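Local coordinates for tube-forming protein in Mycobacterial Envelpe, TiME (Mycolicibacterium smegmatis, PDB 7CU9) that probably forms a tube through the mycobacterial outer envelope that may serve as a channel for protein secretion, at residues 26-31 with 73-78; 47-52 with 126-131; 138-143 with 151-156. All coordinates share one frame; numbering follows the deposited sequence.

How the contacts relate
From the N terminus, residues 26-31 open contact 1 and residues 47-52 open contact 2. Contact 1 closes first, at 73-78, and contact 2 closes at 126-131, so the two loops cross rather than nest. Contact 3 follows in series and closes only the short link between strands 137-144 and 150-158. All three reach the same antiparallel sheet. Contact 1 involves strand 28-32, outermost within this chain, and its centre is about 21 Å from that of contact 3. Contacts 2 and 3 are neighbours, their centres about 7 Å apart. Strand 123-129 pairs with strand 137-144, and Lys142 NZ bonds to the backbone O of Ala50.

Contact 1: residues 26-31 with 73-78; sequences IRWESE and TAAGDA
Thr73 and Trp28 carry most of this contact, the first through its backbone carbonyl and the second through its indole. The O atom of Thr73 accepts the backbone N-H of Arg27 at 2.9 Å, with the donor standing well above the carbonyl plane. The same oxygen also accepts from a water at 2.8 Å, which in turn takes a weak bond from Arg27 NE. Two donors therefore grip one carbonyl at the corner where the chain leaves strand 63-72. Arg27 CB lies alongside, 3.3 Å from Thr73 O. Thr73 CB points away from residues 26-31, and OG1 bonds to the backbone N of His80. In Trp28, CG is anti to the backbone N (chi1 -176°), beside the carbonyl carbon; the indole lies beside the turn of residues 74-77. Ala75 CA sits over one face of the five-membered ring, 4.0 Å from its centroid, a CH-pi contact. Ala75 CB is 3.9 Å from Trp28 CD1, and Trp28 CB rests 3.6 Å from Ala74 C. The opposite face of the indole has the backbone N of Ser30 above it, near the rim. The turn itself is a type I beta turn, closed by Asp77 N bonding to Ala74 O. Classic beta bulges bracket the site: Arg27 and Trp28 both face Gln72, while Thr73 and Ala74 both face Asp77. The contact thus packs the start of outermost strand 28-32 against the hairpin turn between strands 63-72 and 77-89, with the side chain of Ile26 touching Val18 and Ser19 of helix 15-22.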
ATOM      1  N   ILE B  26       8.050  -0.550   8.010  1.00 16.43           N
ATOM      2  CA  ILE B  26       8.814   0.730   7.969  1.00 16.52           C
ATOM      3  C   ILE B  26       9.823   0.668   9.116  1.00 17.42           C
ATOM      4  O   ILE B  26       9.432   0.977  10.254  1.00 17.61           O
ATOM      5  CB  ILE B  26       7.867   1.944   8.091  1.00 15.77           C
ATOM      6  CG1 ILE B  26       6.759   1.940   7.033  1.00 15.47           C
ATOM      7  CG2 ILE B  26       8.654   3.243   8.068  1.00 15.73           C
ATOM      8  CD1 ILE B  26       7.226   2.245   5.626  1.00 15.35           C
ATOM      9  N   ARG B  27      11.049   0.225   8.833  1.00 18.89           N
ATOM     10  CA  ARG B  27      12.045  -0.126   9.877  1.00 21.28           C
ATOM     11  C   ARG B  27      13.076   0.993  10.042  1.00 20.59           C
ATOM     12  O   ARG B  27      13.854   0.916  11.008  1.00 21.29           O
ATOM     13  CB  ARG B  27      12.717  -1.458   9.535  1.00 23.32           C
ATOM     14  CG  ARG B  27      11.754  -2.635   9.514  1.00 26.72           C
ATOM     15  CD  ARG B  27      12.470  -3.970   9.405  1.00 29.86           C
ATOM     16  NE  ARG B  27      11.673  -4.933   8.654  1.00 32.68           N
ATOM     17  CZ  ARG B  27      10.705  -5.695   9.160  1.00 35.22           C
ATOM     18  NH1 ARG B  27      10.396  -5.632  10.446  1.00 36.95           N
ATOM     19  NH2 ARG B  27      10.048  -6.529   8.371  1.00 36.29           N
ATOM     20  N   TRP B  28      13.082   1.995   9.158  1.00 20.15           N
ATOM     21  CA  TRP B  28      14.093   3.084   9.158  1.00 19.74           C
ATOM     22  C   TRP B  28      13.398   4.441   9.241  1.00 19.78           C
ATOM     23  O   TRP B  28      12.385   4.633   8.543  1.00 17.60           O
ATOM     24  CB  TRP B  28      14.992   3.003   7.921  1.00 20.74           C
ATOM     25  CG  TRP B  28      16.096   4.017   7.922  1.00 21.94           C
ATOM     26  CD1 TRP B  28      17.347   3.870   8.447  1.00 23.06           C
ATOM     27  CD2 TRP B  28      16.042   5.353   7.389  1.00 22.50           C
ATOM     28  NE1 TRP B  28      18.079   5.011   8.266  1.00 23.59           N
ATOM     29  CE2 TRP B  28      17.306   5.939   7.618  1.00 23.44           C
ATOM     30  CE3 TRP B  28      15.060   6.102   6.731  1.00 22.45           C
ATOM     31  CZ2 TRP B  28      17.604   7.242   7.218  1.00 23.37           C
ATOM     32  CZ3 TRP B  28      15.359   7.388   6.335  1.00 22.90           C
ATOM     33  CH2 TRP B  28      16.612   7.949   6.578  1.00 23.10           C
ATOM     34  N   GLU B  29      13.935   5.355  10.050  1.00 19.25           N
ATOM     35  CA  GLU B  29      13.488   6.769  10.019  1.00 19.66           C
ATOM     36  C   GLU B  29      14.615   7.698  10.463  1.00 18.99           C
ATOM     37  O   GLU B  29      15.522   7.265  11.205  1.00 18.26           O
ATOM     38  CB  GLU B  29      12.200   6.947  10.823  1.00 21.35           C
ATOM     39  CG  GLU B  29      12.375   7.247  12.293  1.00 23.63           C
ATOM     40  CD  GLU B  29      11.052   7.649  12.930  1.00 24.58           C
ATOM     41  OE1 GLU B  29      10.565   6.894  13.783  1.00 25.85           O
ATOM     42  OE2 GLU B  29      10.499   8.712  12.543  1.00 26.92           O
ATOM     43  N   SER B  30      14.535   8.937   9.992  1.00 18.34           N
ATOM     44  CA  SER B  30      15.448  10.051  10.327  1.00 18.51           C
ATOM     45  C   SER B  30      14.599  11.290  10.604  1.00 18.33           C
ATOM     46  O   SER B  30      13.888  11.729   9.686  1.00 17.44           O
ATOM     47  CB  SER B  30      16.431  10.291   9.219  1.00 19.90           C
ATOM     48  OG  SER B  30      17.301  11.361   9.550  1.00 21.35           O
ATOM     49  N   GLU B  31      14.650  11.804  11.831  1.00 18.00           N
ATOM     50  CA  GLU B  31      13.905  13.017  12.247  1.00 18.91           C
ATOM     51  C   GLU B  31      14.742  14.246  11.894  1.00 17.67           C
ATOM     52  O   GLU B  31      15.981  14.133  11.868  1.00 19.07           O
ATOM     53  CB  GLU B  31      13.603  12.976  13.745  1.00 20.70           C
ATOM     54  CG  GLU B  31      12.684  11.837  14.147  1.00 23.50           C
ATOM     55  CD  GLU B  31      12.396  11.754  15.635  1.00 26.30           C
ATOM     56  OE1 GLU B  31      12.887  12.624  16.386  1.00 30.59           O
ATOM     57  OE2 GLU B  31      11.679  10.822  16.041  1.00 29.71           O
ATOM     58  N   THR B  73      11.059   1.614   4.231  1.00 15.53           N
ATOM     59  CA  THR B  73      11.075   0.143   4.430  1.00 15.54           C
ATOM     60  C   THR B  73      12.281  -0.234   5.303  1.00 16.15           C
ATOM     61  O   THR B  73      12.074  -0.882   6.341  1.00 16.07           O
ATOM     62  CB  THR B  73      11.092  -0.564   3.071  1.00 15.34           C
ATOM     63  OG1 THR B  73       9.939  -0.128   2.349  1.00 14.95           O
ATOM     64  CG2 THR B  73      11.097  -2.072   3.193  1.00 15.32           C
ATOM     65  N   ALA B  74      13.481   0.171   4.887  1.00 17.49           N
ATOM     66  CA  ALA B  74      14.762  -0.110   5.580  1.00 18.96           C
ATOM     67  C   ALA B  74      15.841   0.871   5.109  1.00 20.35           C
ATOM     68  O   ALA B  74      15.585   1.618   4.163  1.00 20.96           O
ATOM     69  CB  ALA B  74      15.171  -1.545   5.329  1.00 19.00           C
ATOM     70  N   ALA B  75      17.020   0.839   5.742  1.00 22.85           N
ATOM     71  CA  ALA B  75      18.121   1.817   5.559  1.00 24.89           C
ATOM     72  C   ALA B  75      18.410   2.094   4.075  1.00 25.57           C
ATOM     73  O   ALA B  75      18.530   3.286   3.716  1.00 30.58           O
ATOM     74  CB  ALA B  75      19.359   1.327   6.274  1.00 25.56           C
ATOM     75  N   GLY B  76      18.553   1.055   3.250  1.00 24.77           N
ATOM     76  CA  GLY B  76      18.894   1.190   1.818  1.00 23.52           C
ATOM     77  C   GLY B  76      17.740   0.787   0.916  1.00 22.27           C
ATOM     78  O   GLY B  76      17.989   0.449  -0.260  1.00 23.13           O
ATOM     79  N   ASP B  77      16.512   0.848   1.434  1.00 19.74           N
ATOM     80  CA  ASP B  77      15.305   0.317   0.752  1.00 17.77           C
ATOM     81  C   ASP B  77      14.158   1.316   0.919  1.00 15.96           C
ATOM     82  O   ASP B  77      13.585   1.375   2.015  1.00 15.86           O
ATOM     83  CB  ASP B  77      14.934  -1.054   1.310  1.00 18.08           C
ATOM     84  CG  ASP B  77      13.793  -1.726   0.571  1.00 18.53           C
ATOM     85  OD1 ASP B  77      13.124  -1.046  -0.234  1.00 18.19           O
ATOM     86  OD2 ASP B  77      13.589  -2.930   0.807  1.00 20.10           O
ATOM     87  N   ALA B  78      13.842   2.057  -0.142  1.00 15.13           N
ATOM     88  CA  ALA B  78      12.776   3.086  -0.155  1.00 14.49           C
ATOM     89  C   ALA B  78      11.526   2.552  -0.865  1.00 14.15           C
ATOM     90  O   ALA B  78      10.748   3.375  -1.380  1.00 13.45           O
ATOM     91  CB  ALA B  78      13.295   4.343  -0.807  1.00 14.45           C
TER
HETATM   92  O   HOH W   1      12.065  -3.660   6.416  1.00 30.55           O

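Contact 2: residues 47-52 with 126-131; sequences NNWADI and WTFTGG
Trp49 and Phe128 pack closely, their side chains sliding past each other in opposite directions. Trp49 CB lies 3.8 Å from Phe128 CD2, and Phe128 CB meets the edge of the indole near its plane, 3.9 Å from CE3. Phe128 CG is anti to its own carbonyl carbon (chi1 -68°), beside the backbone N; the ring beyond it reaches the short, weakly bonded helix about 47-50. There the edge of the phenyl ring, not its face, abuts the helix backbone: CE2 is 3.6 Å from Trp49 O and 3.8 Å from Ala50 CA. Ala50 CB adds a lighter touch on CZ. Cys109, disulfide-bonded to Cys46 just ahead of the helix, touches both aromatic side chains and encloses this part further, while Trp140 stacks on the indole of Trp49. The contact thins toward the end of the strand, where little surface is buried. Here CZ3 and CH2 of the indole pass the backbone, CZ3 at 3.8 Å from Thr129 O and CH2 at 3.9 Å from Gly130 CA; the lack of a side chain on Gly130 allows this approach. Thr129 is exposed and its CB points away from the helix. Across the segments the contact is apolar and van der Waals in kind, so shape rather than directed bonds sets the fit. The carbonyl oxygens of Trp49 and Ala50 find partners on strand 137-144: Trp49 O accepts from Trp140 NE1 and Ala50 O from Lys142 NZ. A C-H edge of Phe128 beside Trp49 O is consistent with a mild electrostatic attraction as well, which would suit a carbonyl buried among aromatic rings.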
ATOM      1  N   ASN B  47       9.514  23.514  -8.046  1.00 12.85           N
ATOM      2  CA  ASN B  47      10.359  23.438  -6.827  1.00 12.69           C
ATOM      3  C   ASN B  47       9.506  23.024  -5.619  1.00 12.05           C
ATOM      4  O   ASN B  47       9.889  22.068  -4.918  1.00 11.88           O
ATOM      5  CB  ASN B  47      11.091  24.749  -6.545  1.00 12.90           C
ATOM      6  CG  ASN B  47      12.186  24.554  -5.520  1.00 13.06           C
ATOM      7  OD1 ASN B  47      13.294  24.144  -5.858  1.00 13.77           O
ATOM      8  ND2 ASN B  47      11.872  24.809  -4.258  1.00 13.31           N
ATOM      9  N   ASN B  48       8.388  23.703  -5.375  1.00 11.70           N
ATOM     10  CA  ASN B  48       7.629  23.532  -4.108  1.00 11.47           C
ATOM     11  C   ASN B  48       6.630  22.376  -4.221  1.00 11.16           C
ATOM     12  O   ASN B  48       5.881  22.165  -3.264  1.00 10.79           O
ATOM     13  CB  ASN B  48       7.004  24.848  -3.655  1.00 11.50           C
ATOM     14  CG  ASN B  48       8.052  25.879  -3.305  1.00 11.58           C
ATOM     15  OD1 ASN B  48       9.249  25.585  -3.296  1.00 12.33           O
ATOM     16  ND2 ASN B  48       7.607  27.091  -3.022  1.00 11.60           N
ATOM     17  N   TRP B  49       6.662  21.614  -5.319  1.00 10.82           N
ATOM     18  CA  TRP B  49       5.976  20.302  -5.438  1.00 10.79           C
ATOM     19  C   TRP B  49       6.995  19.156  -5.371  1.00 10.59           C
ATOM     20  O   TRP B  49       6.586  18.018  -5.101  1.00 10.32           O
ATOM     21  CB  TRP B  49       5.163  20.239  -6.738  1.00 10.72           C
ATOM     22  CG  TRP B  49       3.776  20.799  -6.651  1.00 10.74           C
ATOM     23  CD1 TRP B  49       3.232  21.576  -5.664  1.00 10.81           C
ATOM     24  CD2 TRP B  49       2.736  20.610  -7.627  1.00 10.84           C
ATOM     25  NE1 TRP B  49       1.929  21.880  -5.959  1.00 10.98           N
ATOM     26  CE2 TRP B  49       1.598  21.299  -7.160  1.00 11.05           C
ATOM     27  CE3 TRP B  49       2.661  19.913  -8.839  1.00 11.10           C
ATOM     28  CZ2 TRP B  49       0.398  21.306  -7.871  1.00 11.19           C
ATOM     29  CZ3 TRP B  49       1.475  19.920  -9.537  1.00 11.18           C
ATOM     30  CH2 TRP B  49       0.361  20.608  -9.058  1.00 11.16           C
ATOM     31  N   ALA B  50       8.276  19.426  -5.631  1.00 10.86           N
ATOM     32  CA  ALA B  50       9.316  18.381  -5.793  1.00 11.16           C
ATOM     33  C   ALA B  50       9.611  17.682  -4.458  1.00 11.56           C
ATOM     34  O   ALA B  50      10.042  16.520  -4.470  1.00 11.70           O
ATOM     35  CB  ALA B  50      10.557  18.987  -6.404  1.00 11.14           C
ATOM     36  N   ASP B  51       9.383  18.358  -3.336  1.00 12.09           N
ATOM     37  CA  ASP B  51       9.494  17.741  -1.991  1.00 12.33           C
ATOM     38  C   ASP B  51       8.747  18.634  -1.004  1.00 11.73           C
ATOM     39  O   ASP B  51       8.240  19.686  -1.413  1.00 11.15           O
ATOM     40  CB  ASP B  51      10.959  17.544  -1.582  1.00 13.96           C
ATOM     41  CG  ASP B  51      11.198  16.445  -0.557  1.00 15.35           C
ATOM     42  OD1 ASP B  51      10.215  15.906  -0.007  1.00 16.24           O
ATOM     43  OD2 ASP B  51      12.378  16.116  -0.345  1.00 19.59           O
ATOM     44  N   ILE B  52       8.681  18.194   0.244  1.00 10.93           N
ATOM     45  CA  ILE B  52       8.008  18.912   1.363  1.00 10.55           C
ATOM     46  C   ILE B  52       9.050  19.308   2.416  1.00 10.45           C
ATOM     47  O   ILE B  52      10.204  18.841   2.349  1.00 10.52           O
ATOM     48  CB  ILE B  52       6.880  18.041   1.950  1.00 10.33           C
ATOM     49  CG1 ILE B  52       7.405  16.731   2.546  1.00 10.38           C
ATOM     50  CG2 ILE B  52       5.818  17.779   0.890  1.00 10.46           C
ATOM     51  CD1 ILE B  52       6.394  16.016   3.400  1.00 10.41           C
ATOM     52  N   TRP B 126      10.906  13.395 -12.902  1.00 14.67           N
ATOM     53  CA  TRP B 126       9.561  13.292 -12.285  1.00 14.40           C
ATOM     54  C   TRP B 126       8.538  14.021 -13.148  1.00 13.92           C
ATOM     55  O   TRP B 126       8.850  15.117 -13.647  1.00 13.80           O
ATOM     56  CB  TRP B 126       9.574  13.849 -10.859  1.00 14.44           C
ATOM     57  CG  TRP B 126      10.365  13.020  -9.899  1.00 14.79           C
ATOM     58  CD1 TRP B 126      11.691  13.150  -9.608  1.00 15.36           C
ATOM     59  CD2 TRP B 126       9.883  11.922  -9.104  1.00 14.50           C
ATOM     60  NE1 TRP B 126      12.062  12.219  -8.677  1.00 15.93           N
ATOM     61  CE2 TRP B 126      10.977  11.450  -8.350  1.00 15.34           C
ATOM     62  CE3 TRP B 126       8.640  11.303  -8.942  1.00 14.43           C
ATOM     63  CZ2 TRP B 126      10.860  10.389  -7.453  1.00 14.94           C
ATOM     64  CZ3 TRP B 126       8.526  10.250  -8.062  1.00 14.45           C
ATOM     65  CH2 TRP B 126       9.622   9.802  -7.326  1.00 14.61           C
ATOM     66  N   THR B 127       7.356  13.422 -13.276  1.00 13.53           N
ATOM     67  CA  THR B 127       6.170  14.000 -13.954  1.00 13.71           C
ATOM     68  C   THR B 127       5.160  14.420 -12.887  1.00 13.12           C
ATOM     69  O   THR B 127       4.743  13.556 -12.081  1.00 12.73           O
ATOM     70  CB  THR B 127       5.557  13.003 -14.938  1.00 14.63           C
ATOM     71  OG1 THR B 127       6.581  12.705 -15.889  1.00 15.28           O
ATOM     72  CG2 THR B 127       4.324  13.548 -15.621  1.00 15.00           C
ATOM     73  N   PHE B 128       4.771  15.690 -12.901  1.00 12.56           N
ATOM     74  CA  PHE B 128       3.890  16.300 -11.878  1.00 12.62           C
ATOM     75  C   PHE B 128       2.460  16.404 -12.401  1.00 12.92           C
ATOM     76  O   PHE B 128       2.254  16.825 -13.555  1.00 13.58           O
ATOM     77  CB  PHE B 128       4.433  17.671 -11.486  1.00 12.43           C
ATOM     78  CG  PHE B 128       5.740  17.591 -10.748  1.00 12.48           C
ATOM     79  CD1 PHE B 128       6.944  17.547 -11.430  1.00 12.69           C
ATOM     80  CD2 PHE B 128       5.764  17.523  -9.365  1.00 12.49           C
ATOM     81  CE1 PHE B 128       8.143  17.446 -10.744  1.00 13.05           C
ATOM     82  CE2 PHE B 128       6.965  17.424  -8.682  1.00 12.71           C
ATOM     83  CZ  PHE B 128       8.152  17.386  -9.369  1.00 12.83           C
ATOM     84  N   THR B 129       1.498  16.059 -11.548  1.00 13.00           N
ATOM     85  CA  THR B 129       0.052  16.235 -11.811  1.00 13.87           C
ATOM     86  C   THR B 129      -0.617  16.758 -10.541  1.00 14.18           C
ATOM     87  O   THR B 129      -0.135  16.453  -9.435  1.00 13.43           O
ATOM     88  CB  THR B 129      -0.579  14.930 -12.310  1.00 14.48           C
ATOM     89  OG1 THR B 129      -0.421  13.942 -11.296  1.00 15.50           O
ATOM     90  CG2 THR B 129       0.041  14.438 -13.598  1.00 15.01           C
ATOM     91  N   GLY B 130      -1.696  17.516 -10.698  1.00 14.83           N
ATOM     92  CA  GLY B 130      -2.480  18.001  -9.551  1.00 15.87           C
ATOM     93  C   GLY B 130      -3.490  19.037  -9.981  1.00 17.18           C
ATOM     94  O   GLY B 130      -3.162  19.850 -10.871  1.00 19.21           O
ATOM     95  N   GLY B 131      -4.676  18.997  -9.374  1.00 17.97           N
ATOM     96  CA  GLY B 131      -5.741  19.986  -9.600  1.00 18.30           C
ATOM     97  C   GLY B 131      -5.387  21.306  -8.927  1.00 18.77           C
ATOM     98  O   GLY B 131      -4.380  21.403  -8.225  1.00 17.97           O
TER

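Contact 3: residues 138-143 with 151-156; sequences ADWVKQ and CFNTTR
Trp140 and Asn153 face each other across an antiparallel beta hairpin of the PknH-like extracellular domain, strands 137-144 and 150-158, in the middle of the large sheet. Pairs of backbone bonds join Ala138 with Thr155, Trp140 with Asn153 and Lys142 with Cys151. These six residues put their side chains on one face, with helix 92-103 packing at the end near Ala138. Trp140 CG takes the crowded position between backbone N and carbonyl carbon (chi1 66°). The side chains of Trp140 and Asn153 cross obliquely, with Asn153 CB over one face of the five-membered ring, 3.5 Å from its centroid. The amide is nearly parallel to the ring, the planes 11° apart, and Asn153 CG comes within 3.3 Å of Trp140 NE1. That N-H is used elsewhere, on Trp49 O. At the other end of the indole, Trp140 CH2 is 3.2 Å from Thr155 OG1, a hydroxyl bonded to Gln164. Lys142 runs extended beyond CG, passing Cys151 with CE 3.8 Å from SG, before NZ reaches Ala50 O and the ammonium group makes a cation-pi contact with Trp126. Cys151 SG is itself tied to Cys168 by a disulfide, which fastens this strand to its neighbour, 161-169. On the opposite face, near helix 174-185, Val141 and Phe152 lie side by side. Val141 CG2, beside its backbone N, sits over the face of the phenyl ring, 3.8 Å from the centroid. Farther along, Thr154 holds OG1 anti to its backbone N, and this hydroxyl works in both directions: it donates to Asp139 OD1 at 2.7 Å, on the syn side but tilted out of the carboxylate plane, and accepts Arg156 NE at 3.0 Å, in the guanidinium plane, with an N-H...O angle of 169°.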
ATOM      1  N   ALA B 138      -3.982  21.494  -0.460  1.00 12.15           N
ATOM      2  CA  ALA B 138      -3.370  21.357  -1.798  1.00 12.40           C
ATOM      3  C   ALA B 138      -2.766  19.958  -1.912  1.00 12.63           C
ATOM      4  O   ALA B 138      -1.922  19.596  -1.071  1.00 12.98           O
ATOM      5  CB  ALA B 138      -2.346  22.436  -2.030  1.00 12.62           C
ATOM      6  N   ASP B 139      -3.202  19.203  -2.915  1.00 12.15           N
ATOM      7  CA  ASP B 139      -2.720  17.827  -3.177  1.00 12.28           C
ATOM      8  C   ASP B 139      -2.059  17.801  -4.548  1.00 11.45           C
ATOM      9  O   ASP B 139      -2.479  18.552  -5.454  1.00 11.48           O
ATOM     10  CB  ASP B 139      -3.854  16.809  -3.110  1.00 13.46           C
ATOM     11  CG  ASP B 139      -4.481  16.675  -1.734  1.00 14.97           C
ATOM     12  OD1 ASP B 139      -3.983  17.318  -0.789  1.00 15.57           O
ATOM     13  OD2 ASP B 139      -5.472  15.940  -1.632  1.00 18.71           O
ATOM     14  N   TRP B 140      -1.049  16.959  -4.699  1.00 10.68           N
ATOM     15  CA  TRP B 140      -0.423  16.728  -6.018  1.00 10.48           C
ATOM     16  C   TRP B 140       0.295  15.387  -5.993  1.00 10.61           C
ATOM     17  O   TRP B 140       0.482  14.813  -4.900  1.00 10.22           O
ATOM     18  CB  TRP B 140       0.519  17.871  -6.390  1.00 10.61           C
ATOM     19  CG  TRP B 140       1.729  17.982  -5.514  1.00 10.46           C
ATOM     20  CD1 TRP B 140       2.921  17.337  -5.666  1.00 10.53           C
ATOM     21  CD2 TRP B 140       1.871  18.820  -4.356  1.00 10.74           C
ATOM     22  NE1 TRP B 140       3.795  17.713  -4.680  1.00 10.28           N
ATOM     23  CE2 TRP B 140       3.175  18.616  -3.857  1.00 10.62           C
ATOM     24  CE3 TRP B 140       1.027  19.720  -3.700  1.00 11.14           C
ATOM     25  CZ2 TRP B 140       3.658  19.296  -2.741  1.00 10.86           C
ATOM     26  CZ3 TRP B 140       1.504  20.383  -2.590  1.00 11.63           C
ATOM     27  CH2 TRP B 140       2.799  20.171  -2.117  1.00 11.19           C
ATOM     28  N   VAL B 141       0.660  14.921  -7.178  1.00 10.62           N
ATOM     29  CA  VAL B 141       1.355  13.627  -7.379  1.00 11.06           C
ATOM     30  C   VAL B 141       2.581  13.881  -8.250  1.00 11.22           C
ATOM     31  O   VAL B 141       2.501  14.716  -9.160  1.00 11.27           O
ATOM     32  CB  VAL B 141       0.408  12.596  -8.014  1.00 11.53           C
ATOM     33  CG1 VAL B 141       1.104  11.258  -8.217  1.00 11.79           C
ATOM     34  CG2 VAL B 141      -0.861  12.429  -7.196  1.00 11.80           C
ATOM     35  N   LYS B 142       3.679  13.190  -7.966  1.00 11.59           N
ATOM     36  CA  LYS B 142       4.819  13.108  -8.908  1.00 12.56           C
ATOM     37  C   LYS B 142       5.079  11.632  -9.196  1.00 12.65           C
ATOM     38  O   LYS B 142       4.971  10.801  -8.283  1.00 12.15           O
ATOM     39  CB  LYS B 142       6.036  13.887  -8.400  1.00 13.61           C
ATOM     40  CG  LYS B 142       6.640  13.418  -7.089  1.00 14.54           C
ATOM     41  CD  LYS B 142       7.976  14.082  -6.779  1.00 15.81           C
ATOM     42  CE  LYS B 142       8.698  13.407  -5.632  1.00 17.14           C
ATOM     43  NZ  LYS B 142      10.088  13.894  -5.494  1.00 18.97           N
ATOM     44  N   GLN B 143       5.350  11.328 -10.459  1.00 12.98           N
ATOM     45  CA  GLN B 143       5.619   9.951 -10.931  1.00 13.63           C
ATOM     46  C   GLN B 143       7.033   9.913 -11.497  1.00 13.87           C
ATOM     47  O   GLN B 143       7.373  10.802 -12.303  1.00 13.61           O
ATOM     48  CB  GLN B 143       4.611   9.534 -11.994  1.00 14.06           C
ATOM     49  CG  GLN B 143       4.870   8.130 -12.519  1.00 14.52           C
ATOM     50  CD  GLN B 143       3.663   7.510 -13.172  1.00 14.97           C
ATOM     51  OE1 GLN B 143       2.628   8.147 -13.357  1.00 15.57           O
ATOM     52  NE2 GLN B 143       3.788   6.241 -13.519  1.00 16.28           N
ATOM     53  N   CYS B 151       4.579   9.498  -5.818  1.00 10.99           N
ATOM     54  CA  CYS B 151       4.543  10.165  -4.499  1.00 11.38           C
ATOM     55  C   CYS B 151       3.263  10.990  -4.437  1.00 10.40           C
ATOM     56  O   CYS B 151       3.125  11.911  -5.249  1.00 10.39           O
ATOM     57  CB  CYS B 151       5.764  11.046  -4.289  1.00 12.71           C
ATOM     58  SG  CYS B 151       7.322  10.121  -4.302  1.00 15.71           S
ATOM     59  N   PHE B 152       2.363  10.636  -3.526  1.00  9.73           N
ATOM     60  CA  PHE B 152       1.125  11.393  -3.232  1.00  9.54           C
ATOM     61  C   PHE B 152       1.426  12.373  -2.100  1.00  9.39           C
ATOM     62  O   PHE B 152       1.913  11.960  -1.033  1.00  9.45           O
ATOM     63  CB  PHE B 152      -0.022  10.445  -2.894  1.00  9.48           C
ATOM     64  CG  PHE B 152      -0.639   9.809  -4.111  1.00  9.86           C
ATOM     65  CD1 PHE B 152       0.041   8.832  -4.819  1.00  9.97           C
ATOM     66  CD2 PHE B 152      -1.882  10.214  -4.566  1.00 10.21           C
ATOM     67  CE1 PHE B 152      -0.520   8.259  -5.953  1.00 10.22           C
ATOM     68  CE2 PHE B 152      -2.442   9.640  -5.698  1.00 10.34           C
ATOM     69  CZ  PHE B 152      -1.757   8.668  -6.390  1.00 10.45           C
ATOM     70  N   ASN B 153       1.164  13.648  -2.361  1.00  9.38           N
ATOM     71  CA  ASN B 153       1.511  14.765  -1.449  1.00  9.66           C
ATOM     72  C   ASN B 153       0.225  15.450  -1.006  1.00  9.73           C
ATOM     73  O   ASN B 153      -0.682  15.606  -1.838  1.00 10.28           O
ATOM     74  CB  ASN B 153       2.413  15.788  -2.131  1.00  9.92           C
ATOM     75  CG  ASN B 153       3.750  15.224  -2.557  1.00 10.49           C
ATOM     76  OD1 ASN B 153       4.762  15.480  -1.914  1.00 11.78           O
ATOM     77  ND2 ASN B 153       3.765  14.471  -3.645  1.00 11.14           N
ATOM     78  N   THR B 154       0.170  15.872   0.254  1.00  9.70           N
ATOM     79  CA  THR B 154      -0.918  16.742   0.761  1.00  9.81           C
ATOM     80  C   THR B 154      -0.293  17.848   1.611  1.00  9.84           C
ATOM     81  O   THR B 154       0.628  17.562   2.405  1.00  9.48           O
ATOM     82  CB  THR B 154      -2.003  15.940   1.485  1.00 10.22           C
ATOM     83  OG1 THR B 154      -3.106  16.830   1.675  1.00 10.67           O
ATOM     84  CG2 THR B 154      -1.556  15.365   2.809  1.00 10.25           C
ATOM     85  N   THR B 155      -0.755  19.074   1.388  1.00  9.66           N
ATOM     86  CA  THR B 155      -0.364  20.278   2.153  1.00  9.88           C
ATOM     87  C   THR B 155      -1.632  20.836   2.782  1.00  9.90           C
ATOM     88  O   THR B 155      -2.602  21.078   2.043  1.00  9.88           O
ATOM     89  CB  THR B 155       0.314  21.310   1.251  1.00 10.05           C
ATOM     90  OG1 THR B 155       1.511  20.702   0.772  1.00 10.44           O
ATOM     91  CG2 THR B 155       0.612  22.609   1.965  1.00 10.17           C
ATOM     92  N   ARG B 156      -1.634  21.024   4.095  1.00  9.82           N
ATOM     93  CA  ARG B 156      -2.864  21.433   4.801  1.00 10.10           C
ATOM     94  C   ARG B 156      -2.541  22.557   5.765  1.00  9.95           C
ATOM     95  O   ARG B 156      -1.595  22.430   6.550  1.00  9.33           O
ATOM     96  CB  ARG B 156      -3.486  20.229   5.491  1.00 10.79           C
ATOM     97  CG  ARG B 156      -3.786  19.126   4.495  1.00 11.67           C
ATOM     98  CD  ARG B 156      -4.493  17.996   5.159  1.00 12.34           C
ATOM     99  NE  ARG B 156      -4.670  16.924   4.203  1.00 12.52           N
ATOM    100  CZ  ARG B 156      -5.413  15.861   4.439  1.00 12.90           C
ATOM    101  NH1 ARG B 156      -6.017  15.735   5.610  1.00 13.50           N
ATOM    102  NH2 ARG B 156      -5.530  14.924   3.517  1.00 13.13           N
TER